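PDB 3TQF: Hpr(Ser) kinase from Coxiella burnetii, which probably binds ATP and both phosphorylates a serine of the phosphocarrier protein HPr and removes that phosphate again, as in other HPr kinase/phosphatases. Local coordinates for residues V19-E24 / I99-P104; N115-T120 / K130-I135. All coordinates share one frame; numbering follows the deposited sequence.

Contact 1: V19-E24 / I99-P104; sequences VLITGE and ISLVKP
Strand 17-23, which runs into what is probably the P-loop (Walker A motif) of this kinase domain, pairs here in parallel with strand 92-102 in the central sheet, so that Thr22 lies beside Ser100 and Ile21 beside Ile99. Ile99 binds Leu20 and Thr22 in turn: its N donates to Leu20 O (2.8 Å), nearly in line with the carbonyl, and its O accepts from Thr22 N. Next along, Leu101 N reaches Thr22 O at 2.9 Å, tilted 32° from the carbonyl plane. Branched aliphatic residues suit the buried face. Ile21 and Ile99 lie side by side, CD1 of Ile21 against CB of Ile99, while Ile21 CG2, anti to the backbone N, meets Leu101 CD1 at 3.9 Å. Val19 CG1 touches the Ile99 CD1 tip, and helix 141-165 covers this face through Leu148, Val149 and Ile145. On the other face the smaller Thr22 and Ser100 meet through CG2 and OG. Gly23, with phi 163°, adopts a backbone shape that a side chain would obstruct; its O accepts a hydrogen bond from Lys29 NZ of the presumed P-loop. Beyond the strands, Glu24 OE2 forms a salt bridge with Lys106 NZ, while OE1 pairs with Lys103 NZ at 3.4 Å in a salt bridge whose hydrogen bond is weak; the two side chains cross at about a right angle. A water also donates to Glu24 OE2 (2.7 Å) and accepts from Lys103 N.

Contact 2: N115-T120 / K130-I135; sequences NPLYRT and KILFPI
Tyr118 and Ile131 face each other as a non-hydrogen-bonded pair of an antiparallel beta hairpin, their side chains next to one another on the same face of the sheet. Ile131 CG1, anti to its carbonyl carbon (chi1 -60°), sits over one face of the tyrosine ring, 4.1 Å from the ring centroid, in a CH-pi contact; CD1 continues toward CZ and OH. An aromatic ring suits this place because its flat side covers the isoleucine while its hydroxyl reaches a polar partner, His152 ND1, through a hydrogen bond. Pro116 CB adds an apolar contact to Ile131 CG2 at 3.9 Å. On the other face Leu132 CD1 meets Leu117 CD2 at 3.7 Å, and the same methyl lies obliquely against the Arg119 guanidinium, near NE and NH2.

The backbone sets these positions. Arg119 and Lys130 exchange two hydrogen bonds: Arg119 N donates in the carbonyl plane to Lys130 O, whereas Lys130 N approaches Arg119 O (2.8 Å) from 47° above its carbonyl plane. Leu132 N bonds to Leu117 O at 3.0 Å. Farther along, a water spans the strands, accepting from Leu117 N and donating to Leu132 O (2.6 Å).

Strand 126-134 lies between strand 117-123 and strand 92-102, and is hydrogen-bonded to strand 92-102 through the backbones of Ile131 and Phe133. Helix 141-165 covers the Tyr118-Ile131 face, with Leu148 on Ile131, while Met107 and Pro108 pack on Leu132 from the other face.

How the contacts relate
From the N terminus, strand 17-23 enters contact 1 first, and the chain passes through helix 29-38 and several strands before 99-104 closes that long loop, 74 residues lying between the segments. Contact 2 opens only afterwards: 115-120 follows, and the hairpin returns to 130-135 after just nine residues. The two are therefore in series, neither nested nor crossed. In space they adjoin, because strands 92-102 and 126-134 are neighbours in the sheet: Val102 N lies 2.8 Å from Phe133 O, and Ser100 packs on Leu132. Together they tie the presumed P-loop strand to the hairpin through one continuous sheet, with helix 141-165 packed against both contacts.

Contact 1: V19-E24 / I99-P104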
loop_
_atom_site.group_PDB
_atom_site.type_symbol
_atom_site.label_atom_id
_atom_site.label_comp_id
_atom_site.label_asym_id
_atom_site.label_seq_id
_atom_site.Cartn_x
_atom_site.Cartn_y
_atom_site.Cartn_z
ATOM N N VAL A 19 -2.335 5.211 -20.448
ATOM C CA VAL A 19 -2.321 3.781 -20.166
ATOM C C VAL A 19 -3.743 3.246 -20.021
ATOM O O VAL A 19 -4.513 3.744 -19.205
ATOM C CB VAL A 19 -1.553 3.493 -18.865
ATOM C CG1 VAL A 19 -1.557 1.997 -18.551
ATOM C CG2 VAL A 19 -0.122 4.041 -18.961
ATOM N N LEU A 20 -4.074 2.237 -20.828
ATOM C CA LEU A 20 -5.362 1.546 -20.759
ATOM C C LEU A 20 -5.247 0.336 -19.833
ATOM O O LEU A 20 -4.355 -0.483 -20.015
ATOM C CB LEU A 20 -5.773 1.062 -22.152
ATOM C CG LEU A 20 -5.967 2.103 -23.258
ATOM C CD1 LEU A 20 -6.136 1.426 -24.604
ATOM C CD2 LEU A 20 -7.163 2.977 -22.958
ATOM N N ILE A 21 -6.142 0.218 -18.854
ATOM C CA ILE A 21 -6.145 -0.934 -17.936
ATOM C C ILE A 21 -7.376 -1.818 -18.142
ATOM O O ILE A 21 -8.506 -1.337 -18.128
ATOM C CB ILE A 21 -6.131 -0.514 -16.467
ATOM C CG1 ILE A 21 -4.986 0.461 -16.178
ATOM C CG2 ILE A 21 -5.984 -1.738 -15.594
ATOM C CD1 ILE A 21 -3.672 -0.212 -15.952
ATOM N N THR A 22 -7.126 -3.117 -18.293
ATOM C CA THR A 22 -8.143 -4.109 -18.625
ATOM C C THR A 22 -8.012 -5.321 -17.702
ATOM O O THR A 22 -6.967 -5.529 -17.088
ATOM C CB THR A 22 -7.996 -4.527 -20.116
ATOM O OG1 THR A 22 -9.020 -3.893 -20.893
ATOM C CG2 THR A 22 -8.094 -6.035 -20.307
ATOM N N GLY A 23 -9.075 -6.112 -17.599
ATOM C CA GLY A 23 -9.048 -7.333 -16.797
ATOM C C GLY A 23 -10.435 -7.859 -16.484
ATOM O O GLY A 23 -11.438 -7.226 -16.821
ATOM N N GLU A 24 -10.490 -9.014 -15.827
ATOM C CA GLU A 24 -11.760 -9.607 -15.407
ATOM C C GLU A 24 -12.481 -8.702 -14.424
ATOM O O GLU A 24 -11.894 -7.755 -13.886
ATOM C CB GLU A 24 -11.541 -10.971 -14.750
ATOM C CG GLU A 24 -11.029 -12.045 -15.689
ATOM C CD GLU A 24 -10.834 -13.383 -14.999
ATOM O OE1 GLU A 24 -11.665 -13.738 -14.134
ATOM O OE2 GLU A 24 -9.850 -14.087 -15.326
ATOM N N ILE A 99 -2.293 -2.191 -20.648
ATOM C CA ILE A 99 -1.956 -3.238 -19.688
ATOM C C ILE A 99 -3.180 -4.099 -19.421
ATOM O O ILE A 99 -4.261 -3.592 -19.140
ATOM C CB ILE A 99 -1.441 -2.665 -18.356
ATOM C CG1 ILE A 99 -0.165 -1.853 -18.577
ATOM C CG2 ILE A 99 -1.169 -3.787 -17.363
ATOM C CD1 ILE A 99 0.283 -1.101 -17.354
ATOM N N SER A 100 -2.990 -5.409 -19.517
ATOM C CA SER A 100 -4.050 -6.380 -19.303
ATOM C C SER A 100 -3.720 -7.184 -18.051
ATOM O O SER A 100 -2.790 -7.988 -18.061
ATOM C CB SER A 100 -4.161 -7.296 -20.519
ATOM O OG SER A 100 -5.270 -8.163 -20.400
ATOM N N LEU A 101 -4.474 -6.948 -16.976
ATOM C CA LEU A 101 -4.242 -7.609 -15.693
ATOM C C LEU A 101 -4.781 -9.022 -15.748
ATOM O O LEU A 101 -5.968 -9.218 -15.970
ATOM C CB LEU A 101 -4.933 -6.852 -14.561
ATOM C CG LEU A 101 -4.504 -5.402 -14.311
ATOM C CD1 LEU A 101 -5.397 -4.783 -13.260
ATOM C CD2 LEU A 101 -3.042 -5.322 -13.894
ATOM N N VAL A 102 -3.902 -9.999 -15.538
ATOM C CA VAL A 102 -4.235 -11.410 -15.700
ATOM C C VAL A 102 -4.007 -12.163 -14.401
ATOM O O VAL A 102 -3.079 -11.853 -13.659
ATOM C CB VAL A 102 -3.363 -12.052 -16.795
ATOM C CG1 VAL A 102 -3.663 -13.541 -16.928
ATOM C CG2 VAL A 102 -3.575 -11.339 -18.119
ATOM N N LYS A 103 -4.855 -13.153 -14.132
ATOM C CA LYS A 103 -4.695 -14.007 -12.960
ATOM C C LYS A 103 -3.489 -14.904 -13.216
ATOM O O LYS A 103 -3.368 -15.473 -14.302
ATOM C CB LYS A 103 -5.937 -14.871 -12.725
ATOM C CG LYS A 103 -7.261 -14.103 -12.593
ATOM C CD LYS A 103 -7.625 -13.782 -11.152
ATOM C CE LYS A 103 -9.073 -13.306 -11.050
ATOM N NZ LYS A 103 -10.054 -14.421 -11.192
ATOM N N PRO A 104 -2.589 -15.033 -12.228
ATOM C CA PRO A 104 -1.374 -15.828 -12.390
ATOM C C PRO A 104 -1.579 -17.193 -13.041
ATOM O O PRO A 104 -0.759 -17.603 -13.859
ATOM C CB PRO A 104 -0.882 -15.989 -10.955
ATOM C CG PRO A 104 -1.316 -14.746 -10.285
ATOM C CD PRO A 104 -2.610 -14.339 -10.928
HETATM O O HOH W 1 -7.283 -13.422 -15.772
#

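Contact 2: N115-T120 / K130-I135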
loop_
_atom_site.group_PDB
_atom_site.type_symbol
_atom_site.label_atom_id
_atom_site.label_comp_id
_atom_site.label_asym_id
_atom_site.label_seq_id
_atom_site.Cartn_x
_atom_site.Cartn_y
_atom_site.Cartn_z
ATOM N N ASN A 115 12.179 -9.594 -18.890
ATOM C CA ASN A 115 11.334 -8.551 -19.474
ATOM C C ASN A 115 9.851 -8.862 -19.280
ATOM O O ASN A 115 9.495 -9.999 -18.980
ATOM C CB ASN A 115 11.647 -8.396 -20.965
ATOM C CG ASN A 115 12.820 -7.471 -21.220
ATOM O OD1 ASN A 115 13.915 -7.917 -21.556
ATOM N ND2 ASN A 115 12.596 -6.171 -21.049
ATOM N N PRO A 116 8.979 -7.853 -19.449
ATOM C CA PRO A 116 7.540 -8.107 -19.356
ATOM C C PRO A 116 7.036 -8.936 -20.531
ATOM O O PRO A 116 7.713 -9.025 -21.555
ATOM C CB PRO A 116 6.915 -6.705 -19.405
ATOM C CG PRO A 116 8.039 -5.730 -19.392
ATOM C CD PRO A 116 9.274 -6.450 -19.788
ATOM N N LEU A 117 5.858 -9.534 -20.385
ATOM C CA LEU A 117 5.256 -10.265 -21.489
ATOM C C LEU A 117 4.565 -9.263 -22.398
ATOM O O LEU A 117 3.455 -8.816 -22.110
ATOM C CB LEU A 117 4.272 -11.331 -20.989
ATOM C CG LEU A 117 3.696 -12.283 -22.049
ATOM C CD1 LEU A 117 4.790 -12.884 -22.904
ATOM C CD2 LEU A 117 2.881 -13.387 -21.391
ATOM N N TYR A 118 5.249 -8.903 -23.484
ATOM C CA TYR A 118 4.757 -7.912 -24.440
ATOM C C TYR A 118 3.952 -8.565 -25.560
ATOM O O TYR A 118 4.331 -9.612 -26.090
ATOM C CB TYR A 118 5.919 -7.125 -25.059
ATOM C CG TYR A 118 6.265 -5.840 -24.346
ATOM C CD1 TYR A 118 7.399 -5.738 -23.549
ATOM C CD2 TYR A 118 5.468 -4.718 -24.484
ATOM C CE1 TYR A 118 7.723 -4.547 -22.905
ATOM C CE2 TYR A 118 5.780 -3.525 -23.839
ATOM C CZ TYR A 118 6.906 -3.446 -23.053
ATOM O OH TYR A 118 7.201 -2.260 -22.422
ATOM N N ARG A 119 2.839 -7.924 -25.906
ATOM C CA ARG A 119 2.059 -8.251 -27.092
ATOM C C ARG A 119 1.697 -6.939 -27.777
ATOM O O ARG A 119 2.166 -5.884 -27.369
ATOM C CB ARG A 119 0.796 -9.025 -26.710
ATOM C CG ARG A 119 1.049 -10.415 -26.129
ATOM C CD ARG A 119 -0.059 -11.378 -26.540
ATOM N NE ARG A 119 -0.110 -12.611 -25.756
ATOM C CZ ARG A 119 0.777 -13.608 -25.831
ATOM N NH1 ARG A 119 1.833 -13.532 -26.636
ATOM N NH2 ARG A 119 0.615 -14.693 -25.077
ATOM N N THR A 120 0.880 -7.013 -28.827
ATOM C CA THR A 120 0.363 -5.825 -29.509
ATOM C C THR A 120 -1.161 -5.876 -29.594
ATOM O O THR A 120 -1.737 -6.927 -29.854
ATOM C CB THR A 120 0.937 -5.696 -30.933
ATOM O OG1 THR A 120 2.367 -5.670 -30.877
ATOM C CG2 THR A 120 0.446 -4.429 -31.604
ATOM N N LYS A 130 1.180 -3.925 -25.658
ATOM C CA LYS A 130 0.304 -4.525 -24.661
ATOM C C LYS A 130 1.110 -5.425 -23.742
ATOM O O LYS A 130 1.868 -6.266 -24.212
ATOM C CB LYS A 130 -0.785 -5.344 -25.352
ATOM C CG LYS A 130 -1.916 -5.787 -24.450
ATOM C CD LYS A 130 -2.637 -6.986 -25.046
ATOM C CE LYS A 130 -4.055 -7.131 -24.511
ATOM N NZ LYS A 130 -4.945 -7.832 -25.489
ATOM N N ILE A 131 0.944 -5.248 -22.436
ATOM C CA ILE A 131 1.624 -6.082 -21.458
ATOM C C ILE A 131 0.598 -6.938 -20.743
ATOM O O ILE A 131 -0.454 -6.452 -20.364
ATOM C CB ILE A 131 2.387 -5.231 -20.420
ATOM C CG1 ILE A 131 3.434 -4.354 -21.118
ATOM C CG2 ILE A 131 3.051 -6.127 -19.376
ATOM C CD1 ILE A 131 4.241 -3.495 -20.178
ATOM N N LEU A 132 0.901 -8.219 -20.589
ATOM C CA LEU A 132 0.112 -9.106 -19.741
ATOM C C LEU A 132 0.761 -9.111 -18.366
ATOM O O LEU A 132 1.881 -9.587 -18.219
ATOM C CB LEU A 132 0.079 -10.530 -20.314
ATOM C CG LEU A 132 -0.478 -10.737 -21.729
ATOM C CD1 LEU A 132 -0.604 -12.217 -22.015
ATOM C CD2 LEU A 132 -1.818 -10.062 -21.932
ATOM N N PHE A 133 0.075 -8.568 -17.366
ATOM C CA PHE A 133 0.642 -8.463 -16.026
ATOM C C PHE A 133 -0.065 -9.368 -15.026
ATOM O O PHE A 133 -1.273 -9.261 -14.854
ATOM C CB PHE A 133 0.597 -7.023 -15.523
ATOM C CG PHE A 133 1.445 -6.797 -14.308
ATOM C CD1 PHE A 133 0.887 -6.799 -13.045
ATOM C CD2 PHE A 133 2.812 -6.629 -14.431
ATOM C CE1 PHE A 133 1.670 -6.611 -11.930
ATOM C CE2 PHE A 133 3.603 -6.443 -13.318
ATOM C CZ PHE A 133 3.031 -6.434 -12.065
ATOM N N PRO A 134 0.695 -10.250 -14.348
ATOM C CA PRO A 134 0.118 -11.147 -13.357
ATOM C C PRO A 134 -0.275 -10.408 -12.088
ATOM O O PRO A 134 0.526 -9.651 -11.546
ATOM C CB PRO A 134 1.253 -12.121 -13.069
ATOM C CG PRO A 134 2.474 -11.347 -13.317
ATOM C CD PRO A 134 2.158 -10.406 -14.431
ATOM N N ILE A 135 -1.498 -10.638 -11.621
ATOM C CA ILE A 135 -2.022 -9.938 -10.456
ATOM C C ILE A 135 -1.998 -10.831 -9.218
ATOM O O ILE A 135 -2.751 -11.796 -9.126
ATOM C CB ILE A 135 -3.456 -9.412 -10.715
ATOM C CG1 ILE A 135 -3.965 -8.608 -9.516
ATOM C CG2 ILE A 135 -4.416 -10.556 -11.028
ATOM C CD1 ILE A 135 -5.067 -7.607 -9.878
HETATM O O HOH W 2 4.382 -9.122 -17.676
#